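Local coordinates for protein glucose-6-phosphate 1-dehydrogenase (Mycobacterium avium, PDB 4LGV) that probably catalyses the NADP-dependent oxidation of glucose 6-phosphate to 6-phosphogluconolactone, the first step of the pentose phosphate pathway, at residues G332-G340 with L470-P480; S221-D232 with L343-L354. One frame throughout, in Å; residues are numbered along the deposited sequence.

Both contacts belong to the large mixed beta-sheet of the C-terminal domain, and their centres lie about 8 Å apart. Interaction 2 joins two neighbouring antiparallel strands, 222-230 and 347-354; interaction 1 begins on strand 335-340, which runs parallel to 222-230 on its other side. Strand 222-230 is thus the shared middle element: F336 O lies 2.7 Å from I227 N, and R338 O lies 2.8 Å from M229 N. The C-terminal segment 470-480 of interaction 1 then crosses the sheet face that carries E224, H226, T228 and F353. There E224 accepts a bond from the backbone of H475, T228 accepts one from R338, and W477 meets the ring of H226.

Interaction 1: G332-G340 with L470-P480; sequences GVPIFLRAG and LVHGRHAWQQP
Strand 335-340 of the C-terminal domain's mixed beta-sheet is covered on one face by the irregular C-terminal segment 470-480, and the contact centres on two aromatic groups, F336 on the strand and W477 in the cover. A methyl of V471, CG1, sits over the centre of the F336 ring in a CH-pi contact, 3.7 Å from the centroid and 10° off the ring normal. At the edge of the same ring, R474 CG approaches CE2 to 4.0 Å. Phenylalanine suits this buried spot because it offers a broad apolar face to the valine and a rim to the arginine's aliphatic part.

V471 to R474 form a type I beta turn, closed by R474 N bonding to V471 O. At the last residue of the turn, R474 bends at chi2 (-66°) and lays its guanidinium over P334, whose CG lies 3.6 Å from R474 CZ. The indole of W477 is packed on both faces: V471 CG1 lies toward the rim of one, and R338 CD covers the other, 3.6 Å from the centroid of the six-membered ring. The R338 chain runs straight from CG to NE past the indole, carrying the guanidinium over its CE3 side with the planes 15° apart. Arginine can thus lie flat along the indole and still use its nitrogens: NE bonds to T228 of the adjacent strand, while NH2 makes a long, weak bond to Q478 O (3.3 Å) and also donates to a water lying within hydrogen-bonding distance of that carbonyl. W477 NE1 is satisfied by A467 O, and W477 CH2 touches F336 CB at 3.7 Å.

Interaction 2: S221-D232 with L343-L354; sequences SISEIHITMAED and LPHKVTEVRMFL
E224 and F353 form the first hydrogen-bonded pair of the regular antiparallel ladder between strands 222-230 and 347-354 in the domain's mixed sheet. A classic beta bulge separates it from the I222-L354 pair and sets both S223 and E224 opposite F353: S223 N donates to F353 O (2.7 Å), and F353 N to E224 O. Three further hydrogen-bonded pairs follow, H226 with R351, T228 with E349 and A230 with V347, each satisfying both its amides and both its carbonyls. Past the strand ends, L343 N donates to E231 O.

On the buried face bearing E349 and R351, the arginine bends at chi3 (-68°) and grips the carboxylate side-on, NE to OE1 and NH2 to OE2, both 3.0 Å. Each oxygen is met from above the carboxylate plane. W481 N also donates to OE2, and a water lies within bonding distance of OE1 and T228 OG1, the latter also taking a bond from R338 NE; R351 NH1 goes to Q373. Apolar I225, I227, V350 and M352 suit the opposite face, packing against one another.

H226 NE2 donates to E224 OE1 (2.8 Å), an oxygen that also accepts H475 N; the bond would limit rotation of the imidazole, whose face receives the F353 edge in a T-shaped stack, CE1 3.5 Å from H226 ND1.

Interaction 1: G332-G340 with L470-P480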
loop_
_atom_site.group_PDB
_atom_site.type_symbol
_atom_site.label_atom_id
_atom_site.label_comp_id
_atom_site.label_asym_id
_atom_site.label_seq_id
_atom_site.Cartn_x
_atom_site.Cartn_y
_atom_site.Cartn_z
ATOM N N GLY A 332 0.439 14.089 9.878
ATOM C CA GLY A 332 0.655 13.407 11.160
ATOM C C GLY A 332 2.121 13.038 11.459
ATOM O O GLY A 332 2.408 12.475 12.543
ATOM N N VAL A 333 3.043 13.317 10.532
ATOM C CA VAL A 333 4.439 12.981 10.732
ATOM C C VAL A 333 5.101 14.221 11.332
ATOM O O VAL A 333 5.269 15.191 10.633
ATOM C CB VAL A 333 5.114 12.599 9.409
ATOM C CG1 VAL A 333 6.617 12.460 9.573
ATOM C CG2 VAL A 333 4.533 11.316 8.864
ATOM N N PRO A 334 5.481 14.194 12.617
ATOM C CA PRO A 334 6.164 15.321 13.145
ATOM C C PRO A 334 7.544 15.506 12.532
ATOM O O PRO A 334 8.275 14.535 12.358
ATOM C CB PRO A 334 6.311 14.987 14.666
ATOM C CG PRO A 334 5.452 13.771 14.907
ATOM C CD PRO A 334 5.401 13.089 13.578
ATOM N N ILE A 335 7.882 16.758 12.243
ATOM C CA ILE A 335 9.156 17.115 11.696
ATOM C C ILE A 335 9.884 18.029 12.690
ATOM O O ILE A 335 9.411 19.108 13.005
ATOM C CB ILE A 335 8.944 17.815 10.346
ATOM C CG1 ILE A 335 8.160 16.895 9.409
ATOM C CG2 ILE A 335 10.271 18.227 9.748
ATOM C CD1 ILE A 335 7.701 17.523 8.108
ATOM N N PHE A 336 11.015 17.565 13.206
ATOM C CA PHE A 336 11.803 18.329 14.136
ATOM C C PHE A 336 13.069 18.810 13.438
ATOM O O PHE A 336 13.722 18.071 12.702
ATOM C CB PHE A 336 12.164 17.490 15.384
ATOM C CG PHE A 336 10.972 17.123 16.240
ATOM C CD1 PHE A 336 10.450 18.030 17.126
ATOM C CD2 PHE A 336 10.403 15.901 16.148
ATOM C CE1 PHE A 336 9.335 17.726 17.902
ATOM C CE2 PHE A 336 9.314 15.560 16.923
ATOM C CZ PHE A 336 8.778 16.473 17.818
ATOM N N LEU A 337 13.432 20.044 13.738
ATOM C CA LEU A 337 14.565 20.670 13.126
ATOM C C LEU A 337 15.430 21.352 14.190
ATOM O O LEU A 337 14.895 21.979 15.090
ATOM C CB LEU A 337 14.046 21.661 12.143
ATOM C CG LEU A 337 15.060 22.394 11.324
ATOM C CD1 LEU A 337 14.382 22.785 10.013
ATOM C CD2 LEU A 337 15.581 23.603 12.090
ATOM N N ARG A 338 16.753 21.174 14.091
ATOM C CA ARG A 338 17.689 21.857 14.952
ATOM C C ARG A 338 18.864 22.326 14.138
ATOM O O ARG A 338 19.358 21.623 13.238
ATOM C CB ARG A 338 18.151 20.994 16.107
ATOM C CG ARG A 338 18.952 19.785 15.716
ATOM C CD ARG A 338 19.363 18.972 16.935
ATOM N NE ARG A 338 19.963 17.705 16.507
ATOM C CZ ARG A 338 20.571 16.849 17.305
ATOM N NH1 ARG A 338 20.670 17.108 18.597
ATOM N NH2 ARG A 338 21.107 15.733 16.817
ATOM N N ALA A 339 19.256 23.566 14.400
ATOM C CA ALA A 339 20.388 24.188 13.715
ATOM C C ALA A 339 21.138 25.087 14.692
ATOM O O ALA A 339 20.528 25.792 15.483
ATOM C CB ALA A 339 19.900 24.984 12.543
ATOM N N GLY A 340 22.461 25.073 14.643
ATOM C CA GLY A 340 23.210 25.942 15.512
ATOM C C GLY A 340 24.702 26.025 15.352
ATOM O O GLY A 340 25.335 25.123 14.826
ATOM N N LEU A 470 11.591 19.185 23.661
ATOM C CA LEU A 470 10.810 19.263 22.425
ATOM C C LEU A 470 10.329 17.904 21.879
ATOM O O LEU A 470 9.209 17.782 21.415
ATOM C CB LEU A 470 11.682 19.903 21.340
ATOM C CG LEU A 470 11.050 20.917 20.421
ATOM C CD1 LEU A 470 10.279 21.917 21.248
ATOM C CD2 LEU A 470 12.089 21.603 19.572
ATOM N N VAL A 471 11.209 16.912 21.944
ATOM C CA VAL A 471 10.946 15.585 21.410
ATOM C C VAL A 471 10.538 14.565 22.502
ATOM O O VAL A 471 10.591 13.357 22.276
ATOM C CB VAL A 471 12.180 15.068 20.622
ATOM C CG1 VAL A 471 12.539 16.031 19.505
ATOM C CG2 VAL A 471 13.386 14.857 21.535
ATOM N N HIS A 472 10.094 15.060 23.661
ATOM C CA HIS A 472 9.871 14.204 24.836
ATOM C C HIS A 472 8.948 12.994 24.665
ATOM O O HIS A 472 9.328 11.888 25.053
ATOM C CB HIS A 472 9.620 15.055 26.153
ATOM C CG HIS A 472 8.233 14.964 26.707
ATOM N ND1 HIS A 472 7.863 14.121 27.741
ATOM C CD2 HIS A 472 7.120 15.652 26.372
ATOM C CE1 HIS A 472 6.579 14.296 28.008
ATOM N NE2 HIS A 472 6.106 15.219 27.190
ATOM N N GLY A 473 7.785 13.151 24.053
ATOM C CA GLY A 473 6.936 11.985 23.719
ATOM C C GLY A 473 7.239 11.326 22.365
ATOM O O GLY A 473 6.483 10.467 21.895
ATOM N N ARG A 474 8.372 11.659 21.758
ATOM C CA ARG A 474 8.716 11.188 20.386
ATOM C C ARG A 474 10.067 10.490 20.374
ATOM O O ARG A 474 10.450 9.903 21.372
ATOM C CB ARG A 474 8.714 12.406 19.456
ATOM C CG ARG A 474 7.327 13.010 19.331
ATOM C CD ARG A 474 6.535 11.886 18.592
ATOM N NE ARG A 474 5.137 12.116 18.244
ATOM C CZ ARG A 474 4.415 11.384 17.384
ATOM N NH1 ARG A 474 4.930 10.361 16.672
ATOM N NH2 ARG A 474 3.151 11.729 17.184
ATOM N N HIS A 475 10.773 10.506 19.247
ATOM C CA HIS A 475 12.104 9.877 19.163
ATOM C C HIS A 475 13.155 10.818 19.663
ATOM O O HIS A 475 13.147 11.985 19.306
ATOM C CB HIS A 475 12.414 9.489 17.735
ATOM C CG HIS A 475 11.605 8.332 17.270
ATOM N ND1 HIS A 475 11.949 7.029 17.564
ATOM C CD2 HIS A 475 10.439 8.277 16.581
ATOM C CE1 HIS A 475 11.041 6.222 17.045
ATOM N NE2 HIS A 475 10.119 6.952 16.440
ATOM N N ALA A 476 14.043 10.310 20.498
ATOM C CA ALA A 476 15.181 11.092 20.962
ATOM C C ALA A 476 16.050 11.567 19.806
ATOM O O ALA A 476 16.173 10.893 18.788
ATOM C CB ALA A 476 16.005 10.274 21.944
ATOM N N TRP A 477 16.628 12.754 19.935
ATOM C CA TRP A 477 17.659 13.192 19.012
ATOM C C TRP A 477 18.775 12.144 19.021
ATOM O O TRP A 477 19.260 11.784 20.079
ATOM C CB TRP A 477 18.242 14.512 19.440
ATOM C CG TRP A 477 17.290 15.698 19.361
ATOM C CD1 TRP A 477 16.735 16.339 20.407
ATOM C CD2 TRP A 477 16.864 16.402 18.198
ATOM N NE1 TRP A 477 15.962 17.376 19.981
ATOM C CE2 TRP A 477 16.005 17.424 18.624
ATOM C CE3 TRP A 477 17.070 16.230 16.849
ATOM C CZ2 TRP A 477 15.397 18.300 17.754
ATOM C CZ3 TRP A 477 16.466 17.115 15.987
ATOM C CH2 TRP A 477 15.667 18.153 16.454
ATOM N N GLN A 478 19.151 11.653 17.845
ATOM C CA GLN A 478 20.179 10.625 17.713
ATOM C C GLN A 478 21.529 11.291 17.411
ATOM O O GLN A 478 21.584 12.451 16.956
ATOM C CB GLN A 478 19.880 9.690 16.537
ATOM C CG GLN A 478 18.512 9.037 16.541
ATOM C CD GLN A 478 18.358 8.001 17.631
ATOM O OE1 GLN A 478 19.127 7.076 17.690
ATOM N NE2 GLN A 478 17.378 8.184 18.522
ATOM N N GLN A 479 22.605 10.560 17.679
ATOM C CA GLN A 479 23.944 11.001 17.252
ATOM C C GLN A 479 23.976 11.017 15.736
ATOM O O GLN A 479 23.625 10.030 15.096
ATOM C CB GLN A 479 25.103 10.130 17.767
ATOM C CG GLN A 479 26.052 10.811 18.789
ATOM C CD GLN A 479 27.106 11.801 18.212
ATOM O OE1 GLN A 479 27.545 11.720 17.041
ATOM N NE2 GLN A 479 27.528 12.733 19.066
ATOM N N PRO A 480 24.416 12.131 15.149
ATOM C CA PRO A 480 24.418 12.209 13.711
ATOM C C PRO A 480 25.425 11.303 13.084
ATOM O O PRO A 480 26.457 11.019 13.679
ATOM C CB PRO A 480 24.804 13.664 13.418
ATOM C CG PRO A 480 24.474 14.388 14.645
ATOM C CD PRO A 480 24.813 13.416 15.742
HETATM O O HOH W 1 20.934 13.791 14.499
#

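Interaction 2: S221-D232 with L343-L354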
loop_
_atom_site.group_PDB
_atom_site.type_symbol
_atom_site.label_atom_id
_atom_site.label_comp_id
_atom_site.label_asym_id
_atom_site.label_seq_id
_atom_site.Cartn_x
_atom_site.Cartn_y
_atom_site.Cartn_z
ATOM N N SER A 221 5.041 4.498 6.041
ATOM C CA SER A 221 6.253 3.878 6.543
ATOM C C SER A 221 6.983 4.764 7.535
ATOM O O SER A 221 7.655 4.258 8.412
ATOM C CB SER A 221 7.177 3.431 5.378
ATOM O OG SER A 221 6.628 2.342 4.625
ATOM N N ILE A 222 6.922 6.077 7.338
ATOM C CA ILE A 222 7.770 7.024 8.081
ATOM C C ILE A 222 6.956 7.583 9.226
ATOM O O ILE A 222 5.842 8.065 9.010
ATOM C CB ILE A 222 8.205 8.209 7.217
ATOM C CG1 ILE A 222 9.051 7.791 6.012
ATOM C CG2 ILE A 222 8.943 9.234 8.025
ATOM C CD1 ILE A 222 10.213 6.913 6.336
ATOM N N SER A 223 7.499 7.504 10.442
ATOM C CA SER A 223 6.788 8.047 11.627
ATOM C C SER A 223 7.213 9.442 12.019
ATOM O O SER A 223 6.411 10.189 12.535
ATOM C CB SER A 223 6.915 7.175 12.867
ATOM O OG SER A 223 8.262 7.177 13.276
ATOM N N GLU A 224 8.424 9.814 11.696
ATOM C CA GLU A 224 8.984 11.038 12.194
ATOM C C GLU A 224 10.220 11.425 11.393
ATOM O O GLU A 224 10.966 10.546 10.960
ATOM C CB GLU A 224 9.378 10.812 13.660
ATOM C CG GLU A 224 9.870 12.009 14.413
ATOM C CD GLU A 224 9.759 11.787 15.928
ATOM O OE1 GLU A 224 10.594 12.345 16.715
ATOM O OE2 GLU A 224 8.864 11.041 16.331
ATOM N N ILE A 225 10.483 12.723 11.305
ATOM C CA ILE A 225 11.664 13.237 10.633
ATOM C C ILE A 225 12.439 14.193 11.532
ATOM O O ILE A 225 11.833 15.045 12.168
ATOM C CB ILE A 225 11.256 13.978 9.345
ATOM C CG1 ILE A 225 10.544 13.008 8.394
ATOM C CG2 ILE A 225 12.483 14.522 8.656
ATOM C CD1 ILE A 225 10.011 13.579 7.127
ATOM N N HIS A 226 13.770 14.049 11.583
ATOM C CA HIS A 226 14.644 14.987 12.312
ATOM C C HIS A 226 15.659 15.579 11.346
ATOM O O HIS A 226 16.344 14.847 10.625
ATOM C CB HIS A 226 15.453 14.330 13.398
ATOM C CG HIS A 226 14.658 13.862 14.562
ATOM N ND1 HIS A 226 15.242 13.243 15.645
ATOM C CD2 HIS A 226 13.327 13.850 14.791
ATOM C CE1 HIS A 226 14.308 12.927 16.528
ATOM N NE2 HIS A 226 13.133 13.263 16.021
ATOM N N ILE A 227 15.716 16.894 11.310
ATOM C CA ILE A 227 16.690 17.600 10.501
ATOM C C ILE A 227 17.692 18.297 11.414
ATOM O O ILE A 227 17.308 19.064 12.299
ATOM C CB ILE A 227 15.993 18.628 9.617
ATOM C CG1 ILE A 227 15.156 17.875 8.580
ATOM C CG2 ILE A 227 17.026 19.514 8.963
ATOM C CD1 ILE A 227 14.338 18.764 7.654
ATOM N N THR A 228 18.954 17.972 11.249
ATOM C CA THR A 228 20.015 18.531 12.081
ATOM C C THR A 228 20.986 19.266 11.203
ATOM O O THR A 228 21.520 18.700 10.248
ATOM C CB THR A 228 20.777 17.430 12.825
ATOM O OG1 THR A 228 19.910 16.768 13.753
ATOM C CG2 THR A 228 21.958 18.020 13.588
ATOM N N MET A 229 21.215 20.537 11.510
ATOM C CA MET A 229 22.294 21.281 10.903
ATOM C C MET A 229 23.238 21.801 11.984
ATOM O O MET A 229 22.919 22.739 12.703
ATOM C CB MET A 229 21.798 22.466 10.113
ATOM C CG MET A 229 23.022 23.286 9.709
ATOM S SD MET A 229 22.590 24.589 8.613
ATOM C CE MET A 229 24.237 25.159 8.252
ATOM N N ALA A 230 24.422 21.210 12.060
ATOM C CA ALA A 230 25.400 21.570 13.078
ATOM C C ALA A 230 26.666 22.143 12.460
ATOM O O ALA A 230 27.182 21.627 11.449
ATOM C CB ALA A 230 25.725 20.358 13.916
ATOM N N GLU A 231 27.145 23.230 13.029
ATOM C CA GLU A 231 28.471 23.766 12.667
ATOM C C GLU A 231 29.325 23.793 13.950
ATOM O O GLU A 231 28.854 24.216 14.983
ATOM C CB GLU A 231 28.329 25.166 12.047
ATOM C CG GLU A 231 27.605 25.152 10.708
ATOM C CD GLU A 231 27.326 26.528 10.147
ATOM O OE1 GLU A 231 26.803 27.391 10.872
ATOM O OE2 GLU A 231 27.668 26.774 8.992
ATOM N N ASP A 232 30.557 23.320 13.854
ATOM C CA ASP A 232 31.452 23.203 15.008
ATOM C C ASP A 232 32.329 24.429 15.137
ATOM O O ASP A 232 33.501 24.320 15.447
ATOM C CB ASP A 232 32.313 21.919 14.940
ATOM C CG ASP A 232 33.174 21.807 13.664
ATOM O OD1 ASP A 232 33.003 22.589 12.710
ATOM O OD2 ASP A 232 34.043 20.916 13.620
ATOM N N LEU A 343 28.416 23.770 17.768
ATOM C CA LEU A 343 27.956 22.442 18.151
ATOM C C LEU A 343 29.141 21.493 17.993
ATOM O O LEU A 343 30.180 21.901 17.481
ATOM C CB LEU A 343 26.744 22.057 17.290
ATOM C CG LEU A 343 25.492 22.892 17.561
ATOM C CD1 LEU A 343 24.257 22.276 16.906
ATOM C CD2 LEU A 343 25.203 23.099 19.047
ATOM N N PRO A 344 28.982 20.215 18.370
ATOM C CA PRO A 344 30.152 19.344 18.390
ATOM C C PRO A 344 30.759 18.967 17.052
ATOM O O PRO A 344 31.932 18.588 17.008
ATOM C CB PRO A 344 29.644 18.077 19.082
ATOM C CG PRO A 344 28.456 18.520 19.853
ATOM C CD PRO A 344 27.814 19.556 18.969
ATOM N N HIS A 345 29.974 19.009 15.984
ATOM C CA HIS A 345 30.457 18.597 14.671
ATOM C C HIS A 345 29.916 19.470 13.554
ATOM O O HIS A 345 28.969 20.222 13.749
ATOM C CB HIS A 345 30.040 17.164 14.387
ATOM C CG HIS A 345 30.427 16.195 15.460
ATOM N ND1 HIS A 345 31.732 15.804 15.682
ATOM C CD2 HIS A 345 29.670 15.522 16.361
ATOM C CE1 HIS A 345 31.763 14.937 16.680
ATOM N NE2 HIS A 345 30.525 14.744 17.104
ATOM N N LYS A 346 30.531 19.347 12.376
ATOM C CA LYS A 346 30.005 19.957 11.168
ATOM C C LYS A 346 29.243 18.916 10.350
ATOM O O LYS A 346 29.856 18.063 9.722
ATOM C CB LYS A 346 31.131 20.562 10.333
ATOM C CG LYS A 346 30.641 21.297 9.108
ATOM C CD LYS A 346 31.798 21.656 8.201
ATOM C CE LYS A 346 31.313 22.217 6.881
ATOM N NZ LYS A 346 32.409 22.927 6.172
ATOM N N VAL A 347 27.911 18.970 10.380
ATOM C CA VAL A 347 27.094 17.968 9.659
ATOM C C VAL A 347 25.694 18.463 9.503
ATOM O O VAL A 347 25.149 19.102 10.400
ATOM C CB VAL A 347 27.110 16.598 10.391
ATOM C CG1 VAL A 347 26.562 16.724 11.812
ATOM C CG2 VAL A 347 26.378 15.553 9.619
ATOM N N THR A 348 25.127 18.179 8.337
ATOM C CA THR A 348 23.713 18.427 8.055
ATOM C C THR A 348 23.097 17.122 7.656
ATOM O O THR A 348 23.564 16.463 6.708
ATOM C CB THR A 348 23.518 19.446 6.929
ATOM O OG1 THR A 348 24.116 20.683 7.339
ATOM C CG2 THR A 348 22.065 19.696 6.666
ATOM N N GLU A 349 22.050 16.745 8.367
ATOM C CA GLU A 349 21.458 15.420 8.250
ATOM C C GLU A 349 19.930 15.508 8.243
ATOM O O GLU A 349 19.336 16.351 8.895
ATOM C CB GLU A 349 21.913 14.601 9.487
ATOM C CG GLU A 349 21.153 13.336 9.780
ATOM C CD GLU A 349 21.600 12.636 11.040
ATOM O OE1 GLU A 349 20.909 12.770 12.104
ATOM O OE2 GLU A 349 22.611 11.926 10.965
ATOM N N VAL A 350 19.321 14.647 7.445
ATOM C CA VAL A 350 17.887 14.446 7.460
ATOM C C VAL A 350 17.703 12.984 7.874
ATOM O O VAL A 350 18.139 12.078 7.176
ATOM C CB VAL A 350 17.252 14.681 6.098
ATOM C CG1 VAL A 350 15.723 14.458 6.149
ATOM C CG2 VAL A 350 17.519 16.090 5.615
ATOM N N ARG A 351 17.078 12.763 9.026
ATOM C CA ARG A 351 16.971 11.414 9.571
ATOM C C ARG A 351 15.509 11.049 9.600
ATOM O O ARG A 351 14.719 11.690 10.252
ATOM C CB ARG A 351 17.553 11.347 10.995
ATOM C CG ARG A 351 17.479 9.971 11.652
ATOM C CD ARG A 351 18.249 9.967 12.941
ATOM N NE ARG A 351 19.673 10.106 12.691
ATOM C CZ ARG A 351 20.537 9.118 12.640
ATOM N NH1 ARG A 351 20.132 7.887 12.831
ATOM N NH2 ARG A 351 21.813 9.380 12.377
ATOM N N MET A 352 15.145 10.002 8.873
ATOM C CA MET A 352 13.751 9.598 8.788
ATOM C C MET A 352 13.550 8.285 9.544
ATOM O O MET A 352 14.203 7.291 9.227
ATOM C CB MET A 352 13.375 9.463 7.338
ATOM C CG MET A 352 13.619 10.734 6.553
ATOM S SD MET A 352 13.380 10.396 4.815
ATOM C CE MET A 352 11.686 10.884 4.833
ATOM N N PHE A 353 12.690 8.309 10.572
ATOM C CA PHE A 353 12.400 7.150 11.387
ATOM C C PHE A 353 11.248 6.396 10.799
ATOM O O PHE A 353 10.181 7.012 10.515
ATOM C CB PHE A 353 11.978 7.578 12.797
ATOM C CG PHE A 353 13.077 8.217 13.597
ATOM C CD1 PHE A 353 13.310 9.564 13.507
ATOM C CD2 PHE A 353 13.889 7.465 14.399
ATOM C CE1 PHE A 353 14.297 10.181 14.269
ATOM C CE2 PHE A 353 14.901 8.050 15.151
ATOM C CZ PHE A 353 15.108 9.419 15.088
ATOM N N LEU A 354 11.394 5.087 10.608
ATOM C CA LEU A 354 10.232 4.278 10.168
ATOM C C LEU A 354 9.404 3.840 11.335
ATOM O O LEU A 354 9.923 3.769 12.417
ATOM C CB LEU A 354 10.653 3.049 9.423
ATOM C CG LEU A 354 11.003 3.292 7.952
ATOM C CD1 LEU A 354 12.366 3.942 7.794
ATOM C CD2 LEU A 354 10.993 1.983 7.208
HETATM O O HOH W 2 9.109 4.806 14.727
HETATM O O HOH W 3 18.837 14.645 12.328
HETATM O O HOH W 4 26.465 21.459 8.553
HETATM O O HOH W 5 33.030 17.882 12.312
#